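Local coordinates for protein kappa-carrageenase (Zobellia galactanivorans, PDB 5OCR) that probably hydrolyses the red-algal polysaccharide kappa-carrageenan, the chain here carrying the catalytic family 16 glycoside hydrolase domain, a beta-jellyroll, at residues 108-113 and 271-276; 141-146 and 161-166; 155-160 and 193-198; 186-191 and 220-225. All coordinates share one frame; numbering follows the deposited sequence. Where two conformers were deposited one is given.

Contact 1: residues 108-113 and 271-276; sequences GADIGE and IPTSMY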
# COMPACT_ATOMS: atom_id res chain seq x y z
N GLY A 108 -2.47 -5.64 -10.90
CA GLY A 108 -1.79 -6.53 -9.93
C GLY A 108 -0.78 -7.45 -10.61
O GLY A 108 -0.35 -7.24 -11.73
N ALA A 109 -0.34 -8.42 -9.83
CA ALA A 109 0.80 -9.28 -10.22
C ALA A 109 0.39 -10.68 -10.66
O ALA A 109 -0.47 -11.36 -10.04
CB ALA A 109 1.76 -9.40 -9.01
N ASP A 110 1.07 -11.16 -11.69
CA ASP A 110 0.74 -12.49 -12.22
C ASP A 110 1.01 -13.72 -11.35
O ASP A 110 0.49 -14.82 -11.61
CB ASP A 110 1.31 -12.64 -13.59
CG ASP A 110 2.79 -12.70 -13.63
OD1 ASP A 110 3.55 -12.77 -12.57
OD2 ASP A 110 3.22 -12.66 -14.82
N ILE A 111 1.79 -13.56 -10.28
CA ILE A 111 1.94 -14.65 -9.36
C ILE A 111 0.62 -15.15 -8.70
O ILE A 111 0.52 -16.29 -8.30
CB ILE A 111 3.01 -14.30 -8.30
CG1 ILE A 111 3.45 -15.59 -7.55
CG2 ILE A 111 2.47 -13.28 -7.32
CD1 ILE A 111 4.79 -15.37 -6.79
N GLY A 112 -0.41 -14.31 -8.65
CA GLY A 112 -1.59 -14.58 -7.81
C GLY A 112 -1.21 -14.41 -6.34
O GLY A 112 -0.80 -13.33 -5.89
N GLU A 113 -1.18 -15.48 -5.56
CA GLU A 113 -0.87 -15.37 -4.13
C GLU A 113 0.68 -15.24 -3.94
O GLU A 113 1.46 -15.88 -4.69
CB GLU A 113 -1.42 -16.61 -3.42
CG GLU A 113 -1.19 -16.59 -1.93
CD GLU A 113 -1.91 -17.73 -1.22
OE1 GLU A 113 -2.14 -17.58 -0.02
OE2 GLU A 113 -2.28 -18.76 -1.86
N ILE A 271 8.59 -16.06 -9.62
CA ILE A 271 9.36 -14.88 -9.26
C ILE A 271 10.47 -14.74 -10.32
O ILE A 271 11.13 -15.74 -10.58
CB ILE A 271 9.93 -15.02 -7.80
CG1 ILE A 271 8.79 -15.15 -6.73
CG2 ILE A 271 10.90 -13.88 -7.53
CD1 ILE A 271 8.03 -13.81 -6.55
N PRO A 272 10.74 -13.52 -10.86
CA PRO A 272 10.20 -12.22 -10.41
C PRO A 272 8.73 -12.04 -10.81
O PRO A 272 8.26 -12.68 -11.81
CB PRO A 272 11.10 -11.20 -11.11
CG PRO A 272 11.62 -11.95 -12.36
CD PRO A 272 11.84 -13.34 -11.84
N THR A 273 8.02 -11.17 -10.08
CA THR A 273 6.67 -10.86 -10.50
C THR A 273 6.50 -9.36 -10.28
O THR A 273 7.27 -8.75 -9.46
CB THR A 273 5.65 -11.69 -9.68
OG1 THR A 273 4.35 -11.52 -10.29
CG2 THR A 273 5.54 -11.25 -8.17
N SER A 274 5.56 -8.73 -11.02
CA SER A 274 5.52 -7.28 -11.03
C SER A 274 4.10 -6.79 -10.89
O SER A 274 3.18 -7.46 -11.35
CB SER A 274 6.02 -6.77 -12.36
OG SER A 274 7.40 -7.13 -12.56
N MET A 275 3.93 -5.66 -10.17
CA MET A 275 2.73 -4.79 -10.32
C MET A 275 3.01 -3.66 -11.30
O MET A 275 4.17 -3.30 -11.52
CB MET A 275 2.21 -4.20 -8.96
CG MET A 275 3.28 -3.28 -8.33
SD MET A 275 2.77 -2.67 -6.71
CE MET A 275 1.53 -1.46 -7.15
N TYR A 276 1.96 -3.05 -11.83
CA TYR A 276 2.12 -1.97 -12.82
C TYR A 276 1.24 -0.80 -12.44
O TYR A 276 0.05 -0.97 -12.00
CB TYR A 276 1.62 -2.49 -14.21
CG TYR A 276 2.45 -3.65 -14.64
CD1 TYR A 276 3.64 -3.41 -15.36
CD2 TYR A 276 2.09 -4.97 -14.35
CE1 TYR A 276 4.45 -4.52 -15.76
CE2 TYR A 276 2.91 -6.07 -14.73
CZ TYR A 276 4.07 -5.80 -15.43
OH TYR A 276 4.82 -6.86 -15.85
O HOH W 1 2.90 -9.41 -13.05
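Thr273 OG1 donates a hydrogen bond to Asp110 OD1 at 2.7 Å, fastening the loop that links strands 100-107 and 115-122 to the start of strand 273-285. In the beta-jellyroll this loop probably carries the chain from one sheet to the other, and it bends in a type I beta turn from Ala109 to Gly112. The hydroxyl meets the carboxylate on its anti side, 30° out of the plane. Thr273 OG1 lies anti to its own backbone N (chi1 -170°), a placing that turns it to the loop and leaves CG2 to pack on Ile111 CG2 at 3.8 Å. Threonine suits the place because one branch serves the acid and the other the isoleucine. An alanine here would probably leave Asp110 OD1 without this donor and open a gap beside Ile111 CG2. Farther along, Ile111 CD1 meets Ile271 CD1 at 3.6 Å, two branched side chains crossing at a slant. Ala109 is small enough to let the backbones close in: its CA lies 3.2 Å from Ser274 O in a CA-H...O contact. On the loop's other flank Gln145 bonds to Ala109 N and Gly112 O, while in the conformer given Ser274 OG bonds to Glu69 and Thr71 of strand 67-74. Solvent completes the joint: one water accepts from Asp110 N at 2.9 Å and donates to Ser274 O at 2.6 Å.

Contact 2: residues 141-146 and 161-166; sequences VVELQQ and DLNLHA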
# COMPACT_ATOMS: atom_id res chain seq x y z
N VAL A 141 -5.20 2.65 0.72
CA VAL A 141 -6.20 2.88 -0.28
C VAL A 141 -6.64 1.57 -0.93
O VAL A 141 -7.84 1.33 -1.13
CB VAL A 141 -5.68 3.82 -1.37
CG1 VAL A 141 -6.84 3.99 -2.43
CG2 VAL A 141 -5.18 5.12 -0.70
N VAL A 142 -5.66 0.67 -1.17
CA VAL A 142 -6.01 -0.71 -1.50
C VAL A 142 -4.82 -1.62 -1.27
O VAL A 142 -3.62 -1.22 -1.37
CB VAL A 142 -6.46 -0.87 -2.97
CG1 VAL A 142 -5.32 -0.79 -3.96
CG2 VAL A 142 -7.20 -2.20 -3.12
N GLU A 143 -5.15 -2.83 -0.81
CA GLU A 143 -4.19 -3.93 -0.72
C GLU A 143 -4.80 -5.00 -1.60
O GLU A 143 -5.82 -5.54 -1.24
CB GLU A 143 -3.99 -4.45 0.66
CG GLU A 143 -2.97 -3.57 1.41
CD GLU A 143 -2.78 -4.14 2.80
OE1 GLU A 143 -3.83 -4.36 3.52
OE2 GLU A 143 -1.61 -4.35 3.22
N LEU A 144 -4.13 -5.36 -2.68
CA LEU A 144 -4.62 -6.41 -3.57
C LEU A 144 -4.00 -7.77 -3.29
O LEU A 144 -2.86 -7.81 -2.82
CB LEU A 144 -4.29 -6.01 -5.02
CG LEU A 144 -4.92 -4.73 -5.58
CD1 LEU A 144 -4.52 -4.47 -7.05
CD2 LEU A 144 -6.45 -4.85 -5.47
N GLN A 145 -4.68 -8.88 -3.66
CA GLN A 145 -4.13 -10.22 -3.68
C GLN A 145 -3.48 -10.68 -2.41
O GLN A 145 -2.58 -11.45 -2.48
CB GLN A 145 -3.10 -10.43 -4.86
CG GLN A 145 -3.56 -10.00 -6.18
CD GLN A 145 -2.33 -9.83 -7.11
OE1 GLN A 145 -2.25 -8.90 -7.81
NE2 GLN A 145 -1.42 -10.84 -7.14
N GLN A 146 -3.96 -10.24 -1.23
CA GLN A 146 -3.39 -10.64 0.04
C GLN A 146 -3.79 -12.00 0.46
O GLN A 146 -3.10 -12.62 1.27
CB GLN A 146 -3.92 -9.77 1.21
CG GLN A 146 -3.25 -8.49 1.21
CD GLN A 146 -3.21 -7.87 2.59
OE1 GLN A 146 -2.14 -7.71 3.10
NE2 GLN A 146 -4.35 -7.35 3.08
N ASP A 161 -8.52 -5.53 0.28
CA ASP A 161 -8.64 -4.92 1.60
C ASP A 161 -8.30 -3.45 1.49
O ASP A 161 -7.45 -3.06 0.68
CB ASP A 161 -7.60 -5.56 2.51
CG ASP A 161 -7.85 -7.07 2.64
OD1 ASP A 161 -8.98 -7.41 3.02
OD2 ASP A 161 -6.96 -7.91 2.29
N LEU A 162 -9.00 -2.65 2.28
CA LEU A 162 -8.93 -1.22 2.17
C LEU A 162 -8.88 -0.70 3.61
O LEU A 162 -9.71 0.10 4.01
CB LEU A 162 -10.06 -0.58 1.33
CG LEU A 162 -10.38 -1.31 -0.00
CD1 LEU A 162 -11.51 -2.34 0.18
CD2 LEU A 162 -10.91 -0.25 -0.95
N ASN A 163 -7.83 -1.02 4.38
CA ASN A 163 -7.90 -0.88 5.85
C ASN A 163 -7.22 0.35 6.42
O ASN A 163 -6.45 0.95 5.71
CB ASN A 163 -7.13 -2.06 6.47
CG ASN A 163 -7.86 -3.35 6.20
OD1 ASN A 163 -9.08 -3.36 6.08
ND2 ASN A 163 -7.16 -4.44 6.24
N LEU A 164 -7.63 0.75 7.62
CA LEU A 164 -6.91 1.80 8.35
C LEU A 164 -6.09 1.22 9.48
O LEU A 164 -6.51 0.25 10.12
CB LEU A 164 -7.91 2.70 9.06
CG LEU A 164 -8.82 3.46 8.08
CD1 LEU A 164 -10.04 4.08 8.79
CD2 LEU A 164 -8.09 4.43 7.20
N HIS A 165 -4.95 1.85 9.79
CA HIS A 165 -4.08 1.35 10.88
C HIS A 165 -3.63 2.59 11.62
O HIS A 165 -3.42 3.63 11.03
CB HIS A 165 -2.82 0.67 10.37
CG HIS A 165 -3.06 -0.53 9.50
ND1 HIS A 165 -2.89 -1.82 9.96
CD2 HIS A 165 -3.47 -0.62 8.17
CE1 HIS A 165 -3.18 -2.68 8.96
NE2 HIS A 165 -3.53 -1.93 7.86
N ALA A 166 -3.52 2.47 12.94
CA ALA A 166 -2.88 3.56 13.70
C ALA A 166 -2.15 3.05 14.94
O ALA A 166 -2.36 1.98 15.40
CB ALA A 166 -3.93 4.57 14.17
O HOH W 2 -6.16 -8.32 -0.79
O HOH W 3 -4.08 -4.09 6.28
O HOH W 4 -5.78 -2.66 3.24
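Glu143 and Asp161 form an antiparallel hydrogen-bonded pair: Glu143 N donates to Asp161 O at 2.8 Å, and Asp161 N returns a straighter bond to Glu143 O at 3.1 Å. Just before it, Val141 and Val142 both face Phe119 in a classic beta bulge. The run from Glu138 to Glu143 fits the Glu-x-Asp-x-x-Glu signature of family 16 enzymes, consistent with an active-site position. A glycerol, probably from the crystallisation liquor though such molecules often mark pockets, is hydrogen-bonded to Glu143 OE2. Both paired side chains lie on one face of the sheet. There Gln146 NE2 donates to Asp161 OD2 at 2.8 Å, almost in its own amide plane but on the anti side of a carboxylate turned 69° from it. An amide suits the site because its other end, OE1, accepts from Arg242. Glu143 reaches across through solvent: a water donates to its OE1 at 2.6 Å and accepts from Asn163 N at 2.9 Å. A second water lies between the same OE1, Asn163 ND2 and His165 NE2. The other oxygen, Glu143 OE2, forms a salt bridge with Arg242, while Asn163 OD1 accepts from Asn188 N. On the opposite face Val142 and Leu144 pack on Tyr203 of strand 200-207. Strand 134-144 pairs with strands 115-122 and 159-170, and the latter pairs in turn with strand 189-191.

Contact 3: residues 155-160 and 193-198; sequences DDIYDM and PWDPSK. Unlike the reference sequence in segment 193-198: Trp194 (reference Met). Residue 193 of segment 193-198 comes from a tag, linker or insertion.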
# COMPACT_ATOMS: atom_id res chain seq x y z
N ASP A 155 -9.92 -15.33 1.99
CA ASP A 155 -10.09 -14.58 0.76
C ASP A 155 -9.37 -15.27 -0.41
O ASP A 155 -8.43 -16.05 -0.24
CB ASP A 155 -9.49 -13.18 0.93
CG ASP A 155 -10.38 -12.24 1.80
OD1 ASP A 155 -11.55 -12.60 2.21
OD2 ASP A 155 -9.93 -11.08 2.02
N ASP A 156 -9.78 -14.88 -1.62
CA ASP A 156 -9.11 -15.36 -2.86
C ASP A 156 -8.75 -14.11 -3.66
O ASP A 156 -8.75 -12.99 -3.12
CB ASP A 156 -10.00 -16.31 -3.70
CG ASP A 156 -11.35 -15.68 -4.13
OD1 ASP A 156 -12.34 -16.40 -4.46
OD2 ASP A 156 -11.45 -14.43 -4.21
N ILE A 157 -8.33 -14.33 -4.90
CA ILE A 157 -7.76 -13.26 -5.72
C ILE A 157 -8.78 -12.08 -5.98
O ILE A 157 -8.38 -10.97 -6.23
CB ILE A 157 -7.24 -13.85 -7.03
CG1 ILE A 157 -6.30 -12.81 -7.68
CG2 ILE A 157 -8.38 -14.08 -8.00
CD1 ILE A 157 -4.97 -13.29 -8.21
N TYR A 158 -10.08 -12.34 -5.90
CA TYR A 158 -11.07 -11.29 -6.20
C TYR A 158 -11.30 -10.33 -5.01
O TYR A 158 -11.93 -9.26 -5.16
CB TYR A 158 -12.39 -11.98 -6.51
CG TYR A 158 -12.30 -12.76 -7.81
CD1 TYR A 158 -12.45 -12.10 -9.05
CD2 TYR A 158 -12.10 -14.14 -7.80
CE1 TYR A 158 -12.39 -12.84 -10.25
CE2 TYR A 158 -11.99 -14.86 -9.02
CZ TYR A 158 -12.14 -14.20 -10.19
OH TYR A 158 -12.12 -14.92 -11.40
N ASP A 159 -10.86 -10.77 -3.82
CA ASP A 159 -11.07 -9.97 -2.60
C ASP A 159 -9.94 -8.94 -2.44
O ASP A 159 -8.76 -9.28 -2.62
CB ASP A 159 -11.08 -10.88 -1.37
CG ASP A 159 -12.27 -11.90 -1.44
OD1 ASP A 159 -13.43 -11.48 -1.66
OD2 ASP A 159 -12.07 -13.13 -1.27
N MET A 160 -10.33 -7.74 -2.01
CA MET A 160 -9.30 -6.75 -1.61
C MET A 160 -9.58 -6.11 -0.29
O MET A 160 -10.69 -6.16 0.22
CB MET A 160 -9.07 -5.72 -2.73
CG MET A 160 -10.29 -4.82 -2.88
SD MET A 160 -10.20 -3.95 -4.50
CE MET A 160 -10.26 -5.21 -5.75
N PRO A 193 -15.77 -7.84 -9.27
CA PRO A 193 -16.33 -8.81 -10.25
C PRO A 193 -15.28 -9.21 -11.30
O PRO A 193 -15.58 -9.97 -12.25
CB PRO A 193 -17.51 -8.02 -10.84
CG PRO A 193 -16.98 -6.59 -10.87
CD PRO A 193 -16.25 -6.46 -9.53
N TRP A 194 -14.03 -8.75 -11.17
CA TRP A 194 -12.92 -9.04 -12.13
C TRP A 194 -11.68 -9.34 -11.32
O TRP A 194 -11.63 -9.04 -10.12
CB TRP A 194 -12.66 -7.78 -13.03
CG TRP A 194 -13.04 -6.48 -12.37
CD1 TRP A 194 -14.13 -5.64 -12.60
CD2 TRP A 194 -12.23 -5.76 -11.35
NE1 TRP A 194 -14.09 -4.52 -11.81
CE2 TRP A 194 -12.96 -4.55 -11.02
CE3 TRP A 194 -11.03 -6.02 -10.74
CZ2 TRP A 194 -12.46 -3.62 -10.08
CZ3 TRP A 194 -10.56 -5.12 -9.76
CH2 TRP A 194 -11.25 -3.95 -9.47
N ASP A 195 -10.70 -10.00 -11.96
CA ASP A 195 -9.49 -10.39 -11.28
C ASP A 195 -8.56 -9.16 -11.30
O ASP A 195 -8.11 -8.77 -12.36
CB ASP A 195 -8.90 -11.55 -12.14
CG ASP A 195 -7.55 -12.02 -11.63
OD1 ASP A 195 -6.86 -11.28 -10.85
OD2 ASP A 195 -7.12 -13.12 -12.06
N PRO A 196 -8.23 -8.55 -10.12
CA PRO A 196 -7.38 -7.34 -10.04
C PRO A 196 -5.97 -7.55 -10.56
O PRO A 196 -5.28 -6.55 -10.85
CB PRO A 196 -7.33 -6.97 -8.50
CG PRO A 196 -8.55 -7.74 -7.96
CD PRO A 196 -8.60 -9.06 -8.77
N SER A 197 -5.51 -8.79 -10.68
CA SER A 197 -4.18 -9.08 -11.16
C SER A 197 -4.12 -9.03 -12.68
O SER A 197 -3.03 -9.11 -13.19
CB SER A 197 -3.70 -10.46 -10.64
OG SER A 197 -4.30 -11.58 -11.33
N LYS A 198 -5.27 -8.94 -13.39
CA LYS A 198 -5.24 -9.11 -14.85
C LYS A 198 -5.36 -7.84 -15.66
O LYS A 198 -5.04 -7.88 -16.85
CB LYS A 198 -6.32 -10.09 -15.30
CG LYS A 198 -5.95 -11.50 -14.82
CD LYS A 198 -4.86 -12.19 -15.67
CE LYS A 198 -4.62 -13.61 -15.18
NZ LYS A 198 -5.86 -14.35 -15.52
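Apolar contacts join Met160 to the loop 193-198, its CE resting 3.8 Å from Pro196 CG. The methionine chain bends at chi3 (63°), and the unbranched thioether lets the methyl reach the proline ring. In this construct the same CE also lies 4.0 Å from Trp194 CZ3; Trp194 differs from the natural sequence, and Pro193 before it belongs to an insertion. Contacts between carbon and oxygen come next. Trp194 O lies near the ring plane of Tyr158, at the ring's edge and 3.3 Å from CD1. Pro196 CD lies 3.2 Å from Ile157 O; proline has no N-H to offer, so the approach to this carbonyl is by its ring carbon. Ile157 packs against the turn at Asp195, its CG1 3.6 Å from Asp195 OD1 and its CD1 3.6 Å from Ser197 OG. No hydrogen bond crosses between the segments; several polar groups are bonded within their own segment, and Asp156 and Asp159 also form salt bridges with Arg191. Asp195 OD1 is gripped twice, by Ser197 N in an Asx turn and by Ser197 OG at 2.6 Å, both from the same face of the carboxylate; this double hold fixes the carboxylate beside the isoleucine. A matching Asx turn at Asp156, whose OD2 accepts from Tyr158 N, shapes the type I turn from Asp156 to Asp159. The contact sets the turn entering strand 159-170 against the loop between strands 189-191 and 200-207, with Tyr203 touching Met160, Trp194 and Pro196, and His201 stacked on Trp194.

Contact 4: residues 186-191 and 220-225; sequences QLNKWR and EVARKP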
# COMPACT_ATOMS: atom_id res chain seq x y z
N GLN A 186 -12.18 0.35 11.31
CA GLN A 186 -10.93 0.28 10.56
C GLN A 186 -10.81 -0.75 9.47
O GLN A 186 -9.88 -0.70 8.72
CB GLN A 186 -9.73 0.19 11.48
CG GLN A 186 -9.59 1.39 12.40
CD GLN A 186 -8.46 1.28 13.34
OE1 GLN A 186 -8.59 1.69 14.50
NE2 GLN A 186 -7.33 0.71 12.89
N LEU A 187 -11.69 -1.73 9.40
CA LEU A 187 -11.52 -2.83 8.40
C LEU A 187 -12.49 -2.61 7.26
O LEU A 187 -13.71 -2.57 7.51
CB LEU A 187 -11.79 -4.20 9.08
CG LEU A 187 -11.48 -5.45 8.23
CD1 LEU A 187 -10.81 -6.55 9.08
CD2 LEU A 187 -12.78 -6.03 7.60
N ASN A 188 -11.97 -2.63 6.02
CA ASN A 188 -12.84 -2.69 4.87
C ASN A 188 -12.42 -3.82 3.95
O ASN A 188 -11.26 -3.97 3.62
CB ASN A 188 -12.72 -1.38 4.07
CG ASN A 188 -13.28 -0.22 4.79
OD1 ASN A 188 -14.42 -0.23 5.26
ND2 ASN A 188 -12.46 0.80 4.95
N LYS A 189 -13.39 -4.59 3.45
CA LYS A 189 -13.13 -5.65 2.47
C LYS A 189 -14.10 -5.36 1.31
O LYS A 189 -15.25 -4.86 1.52
CB LYS A 189 -13.44 -7.01 3.11
CG LYS A 189 -12.30 -7.42 4.06
CD LYS A 189 -12.48 -8.85 4.58
CE LYS A 189 -11.27 -9.31 5.39
NZ LYS A 189 -10.10 -9.64 4.50
N TRP A 190 -13.63 -5.59 0.08
CA TRP A 190 -14.54 -5.52 -1.07
C TRP A 190 -14.19 -6.59 -2.03
O TRP A 190 -13.02 -6.84 -2.26
CB TRP A 190 -14.45 -4.14 -1.74
CG TRP A 190 -15.41 -3.94 -2.88
CD1 TRP A 190 -16.77 -3.68 -2.84
CD2 TRP A 190 -15.07 -3.96 -4.29
NE1 TRP A 190 -17.27 -3.54 -4.14
CE2 TRP A 190 -16.33 -3.70 -5.03
CE3 TRP A 190 -13.86 -4.10 -5.00
CZ2 TRP A 190 -16.35 -3.64 -6.43
CZ3 TRP A 190 -13.92 -4.01 -6.39
CH2 TRP A 190 -15.13 -3.76 -7.07
N ARG A 191 -15.20 -7.28 -2.60
CA ARG A 191 -15.02 -8.27 -3.63
C ARG A 191 -15.31 -7.77 -5.04
O ARG A 191 -16.46 -7.25 -5.33
CB ARG A 191 -15.84 -9.56 -3.30
CG ARG A 191 -15.46 -10.64 -4.28
CD ARG A 191 -16.36 -11.91 -3.89
NE ARG A 191 -15.96 -13.05 -4.74
CZ ARG A 191 -14.88 -13.82 -4.53
NH1 ARG A 191 -14.08 -13.54 -3.47
NH2 ARG A 191 -14.54 -14.82 -5.38
N GLU A 220 -18.08 4.24 -4.96
CA GLU A 220 -17.77 4.18 -3.50
C GLU A 220 -17.92 2.76 -2.94
O GLU A 220 -19.01 2.13 -3.08
CB GLU A 220 -18.68 5.13 -2.70
CG GLU A 220 -18.50 4.94 -1.19
CD GLU A 220 -19.29 6.00 -0.36
OE1 GLU A 220 -19.73 7.02 -0.90
OE2 GLU A 220 -19.49 5.80 0.84
N VAL A 221 -16.89 2.23 -2.31
CA VAL A 221 -16.95 0.88 -1.75
C VAL A 221 -16.83 0.87 -0.22
O VAL A 221 -17.14 -0.14 0.41
CB VAL A 221 -15.89 -0.07 -2.35
CG1 VAL A 221 -16.06 -0.22 -3.85
CG2 VAL A 221 -14.46 0.42 -2.04
N ALA A 222 -16.44 1.99 0.41
CA ALA A 222 -16.32 1.97 1.85
C ALA A 222 -16.23 3.36 2.37
O ALA A 222 -15.85 4.26 1.62
CB ALA A 222 -15.05 1.26 2.33
N ARG A 223 -16.58 3.53 3.64
CA ARG A 223 -16.42 4.86 4.25
C ARG A 223 -16.29 4.66 5.73
O ARG A 223 -16.98 3.78 6.30
CB ARG A 223 -17.65 5.70 3.88
CG ARG A 223 -17.84 7.01 4.58
CD ARG A 223 -19.27 7.52 4.24
NE ARG A 223 -19.48 7.83 2.83
CZ ARG A 223 -19.82 9.03 2.35
NH1 ARG A 223 -19.91 10.07 3.18
NH2 ARG A 223 -20.03 9.22 1.05
N LYS A 224 -15.41 5.45 6.37
CA LYS A 224 -15.22 5.34 7.82
C LYS A 224 -15.03 6.71 8.43
O LYS A 224 -14.50 7.62 7.79
CB LYS A 224 -13.98 4.53 8.25
CG LYS A 224 -13.87 3.10 7.73
CD LYS A 224 -14.87 2.22 8.43
CE LYS A 224 -14.27 0.83 8.44
NZ LYS A 224 -15.42 -0.13 8.48
N PRO A 225 -15.45 6.86 9.69
CA PRO A 225 -15.14 8.18 10.32
C PRO A 225 -13.66 8.38 10.48
O PRO A 225 -12.96 7.42 10.78
CB PRO A 225 -15.70 8.03 11.76
CG PRO A 225 -16.80 7.00 11.58
CD PRO A 225 -16.27 5.98 10.56
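Val221 CG1 sits squarely over the five-membered ring of Trp190, 3.5 Å from its centroid and only 9° off the ring normal, a CH-pi contact in which an indole face receives a methyl. With CG anti to the backbone N (chi1 -176°), the indole of Trp190 reaches toward strand 219-225 and offers that face to Val221. Val221 and the next residue, Ala222, both face Trp214 in a classic beta bulge, so two consecutive side chains turn toward segment 186-191. Ala222 CB is 3.3 Å from Asn188 OD1, where a small residue suits so close an amide. The segments run nearly antiparallel, but their contact is between side chains: strand 189-191 pairs with 159-170, strand 219-225 with 211-216. Lys224 bends at chi2 and slides past Asn188 to give NZ to Leu187 O at 3.1 Å, from 51° above the carbonyl plane. An alanine here would probably leave the carbonyls of Leu187 and Gln184 without this ammonium donor and open a gap beside Asn188. Asn188 ND2 is held by Leu162 O. The contact is apolar at Trp190 and polar at Lys224, whose ammonium charge is probably spread over three neutral oxygens, those of Gln184, its strongest partner, Leu187 and, weakly, Asn188.

In the fold
Following the chain from the N terminus, residues 108-113 come first and meet 271-276 only near the end, so contact 1 closes a long loop in which the other three are nested. Contact 2 closes a short loop, 141-146 with 161-166, between neighbouring strands. Contact 3 starts inside that loop and closes beyond it, so contacts 2 and 3 cross; contact 4 crosses contact 3 likewise, but follows contact 2 in series. Contacts 1, 2 and 3 meet around Gly108, Gln145, Pro196 and Ser197. Salt bridges Asp161-Lys189 and Asp159-Arg191 bind contact 4 to contacts 2 and 3. Contacts 3 and 4 set strand 159-170 and its neighbour 189-191 against loop 193-198 and strand 219-225.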